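Local coordinates for protein O-methyltransferase (Bacillus halodurans, PDB 2GPY) that probably transfers a methyl group from S-adenosylmethionine to a hydroxyl of a substrate not yet identified, at residues P17-D20 with Q21-Q25; E44-L47 with H48-M52; L115-G118 with E119-L123. All coordinates share one frame; numbering follows the deposited sequence.

Contact 1: P17-D20 with Q21-Q25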
ATOM      1  N   PRO B  17      -0.310 -19.449  -1.296  1.00 56.07           N
ATOM      2  CA  PRO B  17      -0.685 -20.494  -0.331  1.00 55.01           C
ATOM      3  C   PRO B  17      -2.086 -21.070  -0.569  1.00 53.99           C
ATOM      4  O   PRO B  17      -2.962 -20.366  -1.066  1.00 53.19           O
ATOM      5  CB  PRO B  17      -0.671 -19.761   1.012  1.00 55.20           C
ATOM      6  CG  PRO B  17      -0.677 -18.298   0.689  1.00 55.19           C
ATOM      7  CD  PRO B  17      -0.602 -18.100  -0.788  1.00 55.83           C
ATOM      8  N   ALA B  18      -2.290 -22.335  -0.190  1.00 52.74           N
ATOM      9  CA  ALA B  18      -3.608 -22.981  -0.311  1.00 51.53           C
ATOM     10  C   ALA B  18      -4.707 -22.245   0.463  1.00 50.37           C
ATOM     11  O   ALA B  18      -4.484 -21.716   1.563  1.00 49.82           O
ATOM     12  CB  ALA B  18      -3.544 -24.445   0.122  1.00 52.14           C
ATOM     13  N   ARG B  19      -5.889 -22.188  -0.138  1.00 49.01           N
ATOM     14  CA  ARG B  19      -7.037 -21.581   0.512  1.00 47.73           C
ATOM     15  C   ARG B  19      -7.814 -22.715   1.200  1.00 46.94           C
ATOM     16  O   ARG B  19      -7.530 -23.888   0.970  1.00 46.43           O
ATOM     17  CB  ARG B  19      -7.906 -20.831  -0.514  1.00 47.56           C
ATOM     18  CG  ARG B  19      -7.422 -19.410  -0.955  1.00 45.37           C
ATOM     19  CD  ARG B  19      -6.247 -19.446  -1.929  1.00 42.51           C
ATOM     20  NE  ARG B  19      -6.582 -20.120  -3.186  1.00 40.42           N
ATOM     21  CZ  ARG B  19      -5.762 -20.920  -3.867  1.00 42.05           C
ATOM     22  NH1 ARG B  19      -4.533 -21.173  -3.420  1.00 40.75           N
ATOM     23  NH2 ARG B  19      -6.178 -21.487  -4.994  1.00 41.09           N
ATOM     24  N   ASP B  20      -8.755 -22.366   2.067  1.00 46.64           N
ATOM     25  CA  ASP B  20      -9.736 -23.330   2.584  1.00 46.76           C
ATOM     26  C   ASP B  20     -10.383 -24.049   1.393  1.00 45.58           C
ATOM     27  O   ASP B  20     -10.652 -23.423   0.360  1.00 45.31           O
ATOM     28  CB  ASP B  20     -10.774 -22.582   3.443  1.00 47.63           C
ATOM     29  CG  ASP B  20     -12.072 -23.377   3.686  1.00 50.58           C
ATOM     30  OD1 ASP B  20     -12.073 -24.631   3.724  1.00 55.48           O
ATOM     31  OD2 ASP B  20     -13.119 -22.718   3.857  1.00 55.30           O
ATOM     32  N   GLN B  21     -10.619 -25.356   1.515  1.00 44.14           N
ATOM     33  CA  GLN B  21     -11.193 -26.111   0.389  1.00 43.20           C
ATOM     34  C   GLN B  21     -12.457 -25.424  -0.182  1.00 42.04           C
ATOM     35  O   GLN B  21     -12.723 -25.466  -1.406  1.00 40.97           O
ATOM     36  CB  GLN B  21     -11.440 -27.592   0.769  1.00 43.65           C
ATOM     37  CG  GLN B  21     -12.826 -27.925   1.346  1.00 45.64           C
ATOM     38  CD  GLN B  21     -13.006 -29.399   1.797  1.00 44.96           C
ATOM     39  OE1 GLN B  21     -12.873 -30.324   0.994  1.00 50.24           O
ATOM     40  NE2 GLN B  21     -13.354 -29.605   3.077  1.00 43.21           N
ATOM     41  N   TYR B  22     -13.235 -24.790   0.693  1.00 40.30           N
ATOM     42  CA  TYR B  22     -14.509 -24.167   0.259  1.00 39.41           C
ATOM     43  C   TYR B  22     -14.256 -22.996  -0.682  1.00 39.13           C
ATOM     44  O   TYR B  22     -15.009 -22.801  -1.640  1.00 38.97           O
ATOM     45  CB  TYR B  22     -15.337 -23.686   1.447  1.00 37.50           C
ATOM     46  CG  TYR B  22     -16.775 -23.305   1.102  1.00 37.06           C
ATOM     47  CD1 TYR B  22     -17.796 -24.264   1.120  1.00 37.19           C
ATOM     48  CD2 TYR B  22     -17.117 -21.985   0.788  1.00 36.58           C
ATOM     49  CE1 TYR B  22     -19.127 -23.926   0.817  1.00 37.97           C
ATOM     50  CE2 TYR B  22     -18.439 -21.627   0.507  1.00 36.28           C
ATOM     51  CZ  TYR B  22     -19.433 -22.612   0.506  1.00 37.14           C
ATOM     52  OH  TYR B  22     -20.738 -22.310   0.233  1.00 36.35           O
ATOM     53  N   ILE B  23     -13.225 -22.210  -0.357  1.00 40.14           N
ATOM     54  CA  ILE B  23     -12.724 -21.079  -1.169  1.00 40.23           C
ATOM     55  C   ILE B  23     -12.181 -21.583  -2.507  1.00 40.94           C
ATOM     56  O   ILE B  23     -12.509 -21.030  -3.551  1.00 40.17           O
ATOM     57  CB  ILE B  23     -11.638 -20.326  -0.395  1.00 40.94           C
ATOM     58  CG1 ILE B  23     -12.145 -19.980   1.016  1.00 43.18           C
ATOM     59  CG2 ILE B  23     -11.143 -19.044  -1.143  1.00 39.19           C
ATOM     60  CD1 ILE B  23     -12.989 -18.771   1.071  1.00 41.20           C
ATOM     61  N   GLU B  24     -11.383 -22.658  -2.473  1.00 40.30           N
ATOM     62  CA  GLU B  24     -10.885 -23.274  -3.698  1.00 41.30           C
ATOM     63  C   GLU B  24     -12.021 -23.748  -4.602  1.00 41.04           C
ATOM     64  O   GLU B  24     -11.923 -23.643  -5.825  1.00 41.38           O
ATOM     65  CB  GLU B  24      -9.902 -24.414  -3.391  1.00 41.28           C
ATOM     66  CG  GLU B  24      -8.698 -23.894  -2.617  1.00 44.13           C
ATOM     67  CD  GLU B  24      -7.456 -24.741  -2.749  1.00 47.04           C
ATOM     68  OE1 GLU B  24      -7.563 -25.971  -2.813  1.00 47.36           O
ATOM     69  OE2 GLU B  24      -6.357 -24.152  -2.763  1.00 51.35           O
ATOM     70  N   GLN B  25     -13.092 -24.262  -3.992  1.00 41.13           N
ATOM     71  CA  GLN B  25     -14.274 -24.693  -4.706  1.00 41.38           C
ATOM     72  C   GLN B  25     -15.012 -23.504  -5.324  1.00 40.89           C
ATOM     73  O   GLN B  25     -15.579 -23.623  -6.418  1.00 40.01           O
ATOM     74  CB  GLN B  25     -15.203 -25.478  -3.770  1.00 42.29           C
ATOM     75  CG  GLN B  25     -16.469 -26.079  -4.425  1.00 45.97           C
ATOM     76  CD  GLN B  25     -16.189 -27.241  -5.394  1.00 50.68           C
ATOM     77  OE1 GLN B  25     -15.157 -27.914  -5.317  1.00 52.74           O
ATOM     78  NE2 GLN B  25     -17.130 -27.486  -6.305  1.00 53.96           N
TER

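Contact 2: E44-L47 with H48-M52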
ATOM      1  N   GLU B  44      -4.088 -12.082  -3.798  1.00 39.07           N
ATOM      2  CA  GLU B  44      -3.156 -12.261  -2.684  1.00 40.93           C
ATOM      3  C   GLU B  44      -2.433 -10.946  -2.377  1.00 40.73           C
ATOM      4  O   GLU B  44      -2.232 -10.579  -1.210  1.00 39.25           O
ATOM      5  CB  GLU B  44      -2.153 -13.377  -2.980  1.00 41.07           C
ATOM      6  CG  GLU B  44      -2.816 -14.766  -3.051  1.00 45.31           C
ATOM      7  CD  GLU B  44      -3.370 -15.254  -1.694  1.00 48.82           C
ATOM      8  OE1 GLU B  44      -2.866 -14.829  -0.633  1.00 49.30           O
ATOM      9  OE2 GLU B  44      -4.310 -16.076  -1.698  1.00 50.87           O
ATOM     10  N   SER B  45      -2.027 -10.256  -3.436  1.00 40.61           N
ATOM     11  CA  SER B  45      -1.387  -8.942  -3.270  1.00 40.62           C
ATOM     12  C   SER B  45      -2.311  -7.926  -2.666  1.00 40.47           C
ATOM     13  O   SER B  45      -1.906  -7.192  -1.745  1.00 40.51           O
ATOM     14  CB  SER B  45      -0.824  -8.439  -4.600  1.00 41.77           C
ATOM     15  OG  SER B  45       0.340  -9.173  -4.880  1.00 43.02           O
ATOM     16  N   LEU B  46      -3.551  -7.879  -3.144  1.00 39.91           N
ATOM     17  CA  LEU B  46      -4.529  -6.957  -2.586  1.00 40.66           C
ATOM     18  C   LEU B  46      -4.755  -7.207  -1.106  1.00 39.94           C
ATOM     19  O   LEU B  46      -4.830  -6.263  -0.320  1.00 40.69           O
ATOM     20  CB  LEU B  46      -5.876  -7.013  -3.322  1.00 41.47           C
ATOM     21  CG  LEU B  46      -6.828  -5.875  -2.939  1.00 45.12           C
ATOM     22  CD1 LEU B  46      -6.228  -4.545  -3.445  1.00 51.66           C
ATOM     23  CD2 LEU B  46      -8.227  -6.070  -3.450  1.00 50.94           C
ATOM     24  N   LEU B  47      -4.911  -8.469  -0.726  1.00 37.49           N
ATOM     25  CA  LEU B  47      -5.196  -8.772   0.679  1.00 36.91           C
ATOM     26  C   LEU B  47      -4.015  -8.336   1.551  1.00 37.30           C
ATOM     27  O   LEU B  47      -4.175  -7.811   2.671  1.00 38.10           O
ATOM     28  CB  LEU B  47      -5.423 -10.278   0.827  1.00 36.15           C
ATOM     29  CG  LEU B  47      -6.712 -10.760   0.147  1.00 34.41           C
ATOM     30  CD1 LEU B  47      -6.711 -12.267   0.278  1.00 37.27           C
ATOM     31  CD2 LEU B  47      -7.971 -10.135   0.815  1.00 38.11           C
ATOM     32  N   HIS B  48      -2.810  -8.549   1.049  1.00 37.14           N
ATOM     33  CA  HIS B  48      -1.619  -8.134   1.821  1.00 38.15           C
ATOM     34  C   HIS B  48      -1.553  -6.605   1.995  1.00 39.05           C
ATOM     35  O   HIS B  48      -1.204  -6.084   3.083  1.00 39.08           O
ATOM     36  CB  HIS B  48      -0.354  -8.660   1.166  1.00 38.46           C
ATOM     37  CG  HIS B  48       0.808  -8.759   2.115  1.00 37.50           C
ATOM     38  ND1 HIS B  48       0.850  -9.691   3.120  1.00 38.79           N
ATOM     39  CD2 HIS B  48       1.938  -8.025   2.232  1.00 37.41           C
ATOM     40  CE1 HIS B  48       1.966  -9.541   3.816  1.00 38.35           C
ATOM     41  NE2 HIS B  48       2.649  -8.544   3.290  1.00 36.33           N
ATOM     42  N   LEU B  49      -1.856  -5.877   0.928  1.00 38.43           N
ATOM     43  CA  LEU B  49      -1.877  -4.411   0.993  1.00 39.99           C
ATOM     44  C   LEU B  49      -2.972  -3.934   1.957  1.00 39.69           C
ATOM     45  O   LEU B  49      -2.777  -2.987   2.728  1.00 39.15           O
ATOM     46  CB  LEU B  49      -2.096  -3.821  -0.392  1.00 40.79           C
ATOM     47  CG  LEU B  49      -0.981  -4.057  -1.435  1.00 41.63           C
ATOM     48  CD1 LEU B  49      -1.519  -3.646  -2.800  1.00 45.68           C
ATOM     49  CD2 LEU B  49       0.302  -3.338  -1.108  1.00 45.46           C
ATOM     50  N   LEU B  50      -4.116  -4.599   1.934  1.00 38.96           N
ATOM     51  CA  LEU B  50      -5.167  -4.288   2.901  1.00 39.62           C
ATOM     52  C   LEU B  50      -4.700  -4.519   4.335  1.00 39.77           C
ATOM     53  O   LEU B  50      -4.972  -3.694   5.203  1.00 40.64           O
ATOM     54  CB  LEU B  50      -6.446  -5.085   2.618  1.00 39.18           C
ATOM     55  CG  LEU B  50      -7.259  -4.700   1.384  1.00 41.59           C
ATOM     56  CD1 LEU B  50      -8.258  -5.810   1.034  1.00 45.76           C
ATOM     57  CD2 LEU B  50      -7.983  -3.369   1.576  1.00 43.18           C
ATOM     58  N   LYS B  51      -4.032  -5.646   4.611  1.00 38.88           N
ATOM     59  CA  LYS B  51      -3.571  -5.926   5.959  1.00 39.86           C
ATOM     60  C   LYS B  51      -2.628  -4.834   6.422  1.00 40.29           C
ATOM     61  O   LYS B  51      -2.605  -4.469   7.615  1.00 40.05           O
ATOM     62  CB  LYS B  51      -2.854  -7.284   6.058  1.00 39.08           C
ATOM     63  CG  LYS B  51      -3.778  -8.503   5.912  1.00 42.58           C
ATOM     64  CD  LYS B  51      -2.934  -9.748   6.075  1.00 44.74           C
ATOM     65  CE  LYS B  51      -3.450 -10.880   5.245  1.00 47.82           C
ATOM     66  NZ  LYS B  51      -2.621 -12.128   5.568  1.00 49.14           N
HETATM   67  N   MSE B  52      -1.846  -4.321   5.473  1.00 39.40           N
HETATM   68  CA  MSE B  52      -0.884  -3.288   5.748  1.00 42.73           C
HETATM   69  C   MSE B  52      -1.591  -1.989   6.137  1.00 41.70           C
HETATM   70  O   MSE B  52      -1.131  -1.272   7.037  1.00 42.69           O
HETATM   71  CB  MSE B  52      -0.042  -3.075   4.483  1.00 41.13           C
HETATM   72  CG  MSE B  52       1.156  -2.358   4.693  1.00 43.98           C
HETATM   73 SE   MSE B  52       2.066  -2.043   2.994  1.00 49.35          SE
HETATM   74  CE  MSE B  52       1.474  -3.284   2.020  1.00 20.86           C
TER

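Contact 3: L115-G118 with E119-L123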
ATOM      1  N   LEU B 115     -26.030   2.515  -8.266  1.00 41.92           N
ATOM      2  CA  LEU B 115     -26.251   3.892  -8.718  1.00 43.39           C
ATOM      3  C   LEU B 115     -27.580   4.423  -8.204  1.00 44.06           C
ATOM      4  O   LEU B 115     -27.829   5.617  -8.232  1.00 44.35           O
ATOM      5  CB  LEU B 115     -26.180   3.965 -10.237  1.00 43.35           C
ATOM      6  CG  LEU B 115     -25.012   4.736 -10.869  1.00 44.70           C
ATOM      7  CD1 LEU B 115     -23.722   4.754 -10.041  1.00 42.69           C
ATOM      8  CD2 LEU B 115     -24.764   4.221 -12.271  1.00 46.30           C
ATOM      9  N   GLN B 116     -28.417   3.514  -7.709  1.00 45.15           N
ATOM     10  CA  GLN B 116     -29.694   3.870  -7.119  1.00 46.09           C
ATOM     11  C   GLN B 116     -29.667   3.810  -5.587  1.00 46.20           C
ATOM     12  O   GLN B 116     -30.658   4.168  -4.932  1.00 46.00           O
ATOM     13  CB  GLN B 116     -30.792   2.967  -7.690  1.00 46.57           C
ATOM     14  CG  GLN B 116     -30.905   3.094  -9.211  1.00 49.05           C
ATOM     15  CD  GLN B 116     -32.183   2.519  -9.764  1.00 50.81           C
ATOM     16  OE1 GLN B 116     -33.052   3.263 -10.199  1.00 53.25           O
ATOM     17  NE2 GLN B 116     -32.319   1.185  -9.734  1.00 51.62           N
ATOM     18  N   LEU B 117     -28.532   3.379  -5.032  1.00 45.91           N
ATOM     19  CA  LEU B 117     -28.390   3.136  -3.587  1.00 46.38           C
ATOM     20  C   LEU B 117     -27.555   4.172  -2.841  1.00 46.67           C
ATOM     21  O   LEU B 117     -27.256   3.991  -1.659  1.00 46.56           O
ATOM     22  CB  LEU B 117     -27.791   1.745  -3.323  1.00 46.13           C
ATOM     23  CG  LEU B 117     -28.672   0.502  -3.507  1.00 46.87           C
ATOM     24  CD1 LEU B 117     -27.939  -0.717  -3.013  1.00 47.45           C
ATOM     25  CD2 LEU B 117     -30.026   0.627  -2.821  1.00 47.20           C
ATOM     26  N   GLY B 118     -27.189   5.256  -3.524  1.00 47.10           N
ATOM     27  CA  GLY B 118     -26.365   6.312  -2.932  1.00 47.73           C
ATOM     28  C   GLY B 118     -26.919   6.881  -1.632  1.00 48.10           C
ATOM     29  O   GLY B 118     -26.195   6.990  -0.635  1.00 47.89           O
ATOM     30  N   GLU B 119     -28.208   7.220  -1.634  1.00 48.32           N
ATOM     31  CA  GLU B 119     -28.845   7.858  -0.479  1.00 48.69           C
ATOM     32  C   GLU B 119     -28.906   6.929   0.741  1.00 48.40           C
ATOM     33  O   GLU B 119     -28.812   7.389   1.881  1.00 48.29           O
ATOM     34  CB  GLU B 119     -30.243   8.385  -0.840  1.00 49.23           C
ATOM     35  CG  GLU B 119     -30.365   9.004  -2.241  1.00 50.92           C
ATOM     36  CD  GLU B 119     -30.056  10.497  -2.284  1.00 53.65           C
ATOM     37  OE1 GLU B 119     -28.936  10.913  -1.892  1.00 55.06           O
ATOM     38  OE2 GLU B 119     -30.947  11.260  -2.726  1.00 55.34           O
ATOM     39  N   LYS B 120     -29.045   5.628   0.490  1.00 48.21           N
ATOM     40  CA  LYS B 120     -29.017   4.605   1.532  1.00 48.61           C
ATOM     41  C   LYS B 120     -27.613   4.531   2.139  1.00 48.64           C
ATOM     42  O   LYS B 120     -27.427   4.477   3.358  1.00 48.47           O
ATOM     43  CB  LYS B 120     -29.360   3.245   0.913  1.00 48.74           C
ATOM     44  CG  LYS B 120     -29.517   2.106   1.900  1.00 50.64           C
ATOM     45  CD  LYS B 120     -29.629   0.782   1.160  1.00 52.72           C
ATOM     46  CE  LYS B 120     -29.800  -0.392   2.113  1.00 55.00           C
ATOM     47  NZ  LYS B 120     -31.248  -0.616   2.436  1.00 56.38           N
ATOM     48  N   LEU B 121     -26.619   4.528   1.271  1.00 48.20           N
ATOM     49  CA  LEU B 121     -25.251   4.362   1.728  1.00 48.34           C
ATOM     50  C   LEU B 121     -24.672   5.590   2.414  1.00 48.53           C
ATOM     51  O   LEU B 121     -23.806   5.459   3.276  1.00 48.72           O
ATOM     52  CB  LEU B 121     -24.388   3.819   0.594  1.00 48.12           C
ATOM     53  CG  LEU B 121     -24.626   2.306   0.736  1.00 48.38           C
ATOM     54  CD1 LEU B 121     -25.264   1.631  -0.477  1.00 49.07           C
ATOM     55  CD2 LEU B 121     -23.377   1.610   1.236  1.00 44.21           C
ATOM     56  N   GLU B 122     -25.166   6.770   2.055  1.00 49.00           N
ATOM     57  CA  GLU B 122     -24.787   7.998   2.741  1.00 49.71           C
ATOM     58  C   GLU B 122     -25.045   7.899   4.236  1.00 49.66           C
ATOM     59  O   GLU B 122     -24.350   8.535   5.027  1.00 50.53           O
ATOM     60  CB  GLU B 122     -25.540   9.196   2.160  1.00 49.73           C
ATOM     61  CG  GLU B 122     -24.838   9.862   0.991  1.00 51.31           C
ATOM     62  CD  GLU B 122     -25.806  10.425  -0.038  1.00 54.49           C
ATOM     63  OE1 GLU B 122     -26.828  11.022   0.360  1.00 54.77           O
ATOM     64  OE2 GLU B 122     -25.543  10.268  -1.251  1.00 55.82           O
ATOM     65  N   LEU B 123     -26.039   7.098   4.614  1.00 49.62           N
ATOM     66  CA  LEU B 123     -26.432   6.930   6.018  1.00 49.35           C
ATOM     67  C   LEU B 123     -25.350   6.223   6.838  1.00 48.71           C
ATOM     68  O   LEU B 123     -25.239   6.453   8.040  1.00 48.33           O
ATOM     69  CB  LEU B 123     -27.774   6.173   6.144  1.00 49.49           C
ATOM     70  CG  LEU B 123     -29.104   6.698   5.551  1.00 50.30           C
ATOM     71  CD1 LEU B 123     -30.294   5.839   6.010  1.00 48.43           C
ATOM     72  CD2 LEU B 123     -29.369   8.167   5.873  1.00 49.97           C
TER
HETATM   73  O   HOH W   1     -30.895   4.796  -1.920  1.00 56.02           O

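Contact 1: P17-D20 with Q21-Q25
Arg-19 and Glu-24 meet at the start of helix 21-32, where Asp-20 is the N-cap residue. The guanidinium and carboxylate planes stand 57° apart. Glu-24 OE2 sits over one face of the guanidinium, offset toward its rim, and lies 3.5 Å from Arg-19 NH2. This is a salt bridge by charge alone, since no N-H points at the oxygen. The same OE2 accepts a weak hydrogen bond from Arg-19 N at 3.3 Å. Asp-20 OD1 caps the helix by accepting weakly from Tyr-22 N at 3.2 Å, in a nearly straight bond of 173°. CG of Asp-20 is anti to the backbone N (chi1 162°), which carries the carboxylate alongside the CB of Tyr-22. The first full helical turn closes with Glu-24 N giving to Asp-20 O at 3.0 Å. Nearer the backbone, Arg-19 CG packs on Ile-23 CG2 at 3.7 Å, the two side chains crossing at about a right angle.

In the second shell, Glu-27 gives Arg-19 NH2 another salt bridge. Tyr-67 and Ile-70 of helix 67-75 cover Ile-23. With an alanine at Arg-19, the Glu-24 carboxylate would probably be left without its guanidinium partner, and the CG contact with the Ile-23 CG2 methyl would go too. The arginine chain bends at chi2 and chi3, folding its head back toward the preceding loop. There NH1 donates to Pro-17 O at 2.9 Å, with the oxygen in the guanidinium plane.

Contact 2: E44-L47 with H48-M52
Leu-47 and Lys-51 are joined by one of four successive backbone bonds in the middle of helix 40-53. Lys-51 N gives to Leu-47 O at 2.9 Å. His-48 N gives to Glu-44 O at 3.1 Å, Leu-49 N to Ser-45 O at 3.0 Å and Leu-50 N to Leu-46 O at 2.9 Å. These are regular alpha-helical i to i+4 bonds, and they satisfy all four carbonyls of 44-47. Leu-49 CG also rests 3.3 Å from Ser-45 O.

The polar side chains find their partners outside the two segments. Glu-44 OE2 forms a salt bridge with Arg-71, Ser-45 OG is in a weak hydrogen bond with Leu-41 O, and Lys-51 NZ forms a salt bridge with Asp-198 of the second subunit. With CG anti to the backbone N (chi1 -158°), the His-48 ring leads away from the helix to where both its nitrogens are used: ND1 binds a zinc ion, and NE2 is hydrogen-bonded to Ile-210 O of the second subunit.

Leu-50 CD1 reaches Leu-46 CG at 4.2 Å and Leu-47 CD2 at 4.3 Å. Leu-46 and Leu-50 pack against strands 127-133 and 154-159 of the central sheet, Leu-47 faces helix 67-75, and Leu-49 packs on Leu-49 of the second subunit at the dimer interface.

Contact 3: L115-G118 with E119-L123
Glu-122 N donates to Gly-118 O at 2.9 Å, and Leu-121 N donates to Leu-117 O at 3.0 Å. Both are i to i+4 bonds of the short helix 118-122, for which Leu-117 is the N-cap residue. A water bridges the same helix start. It donates to Gln-116 O at 3.1 Å and accepts from Lys-120 N at 3.2 Å, so it links the loop to the first turn.

The carboxylate of Glu-122 folds back over the first turn. Its OE2 comes within 3.4 Å of Gly-118 O, but both atoms are acceptors and no bond joins them.

The packing is carried by Leu-117. Its CB meets Leu-121 CD1 at 3.8 Å. That methyl also lies 3.3 Å from Leu-117 O. Leu-117 CD2 touches Lys-120 CD at 4.0 Å, the two side chains running side by side in the same direction. Lys-120 turns CG away from its N (chi1 -174°), which lays its chain beside the leucine.

Leu-121 packs on strands 80-85 and 107-111 of the sheet. Leu-117 reaches Ile-84 of strand 80-85 and Tyr-146 of helix 139-146, which sets the short helix against the sheet beside helix 139-146.

The three contacts follow in series along the chain; none nests or crosses. Contact 1 closes the turn from the loop after helix 9-13 into helix 21-32. Contact 2 lies within the next helix, 40-53, and closes no loop. These two touch through packing: Arg-19 CD is 3.9 Å from Glu-44 OE2, and Arg-71 of helix 67-75 touches both residues. Contact 3 comes after strand 107-111 and closes the entry into helix 118-122. Its centre is about 34 Å from that of contact 1 and about 27 Å from that of contact 2, across the chain's centre from both. Contacts 2 and 3 pack on different strands of the Rossmann-like methyltransferase sheet.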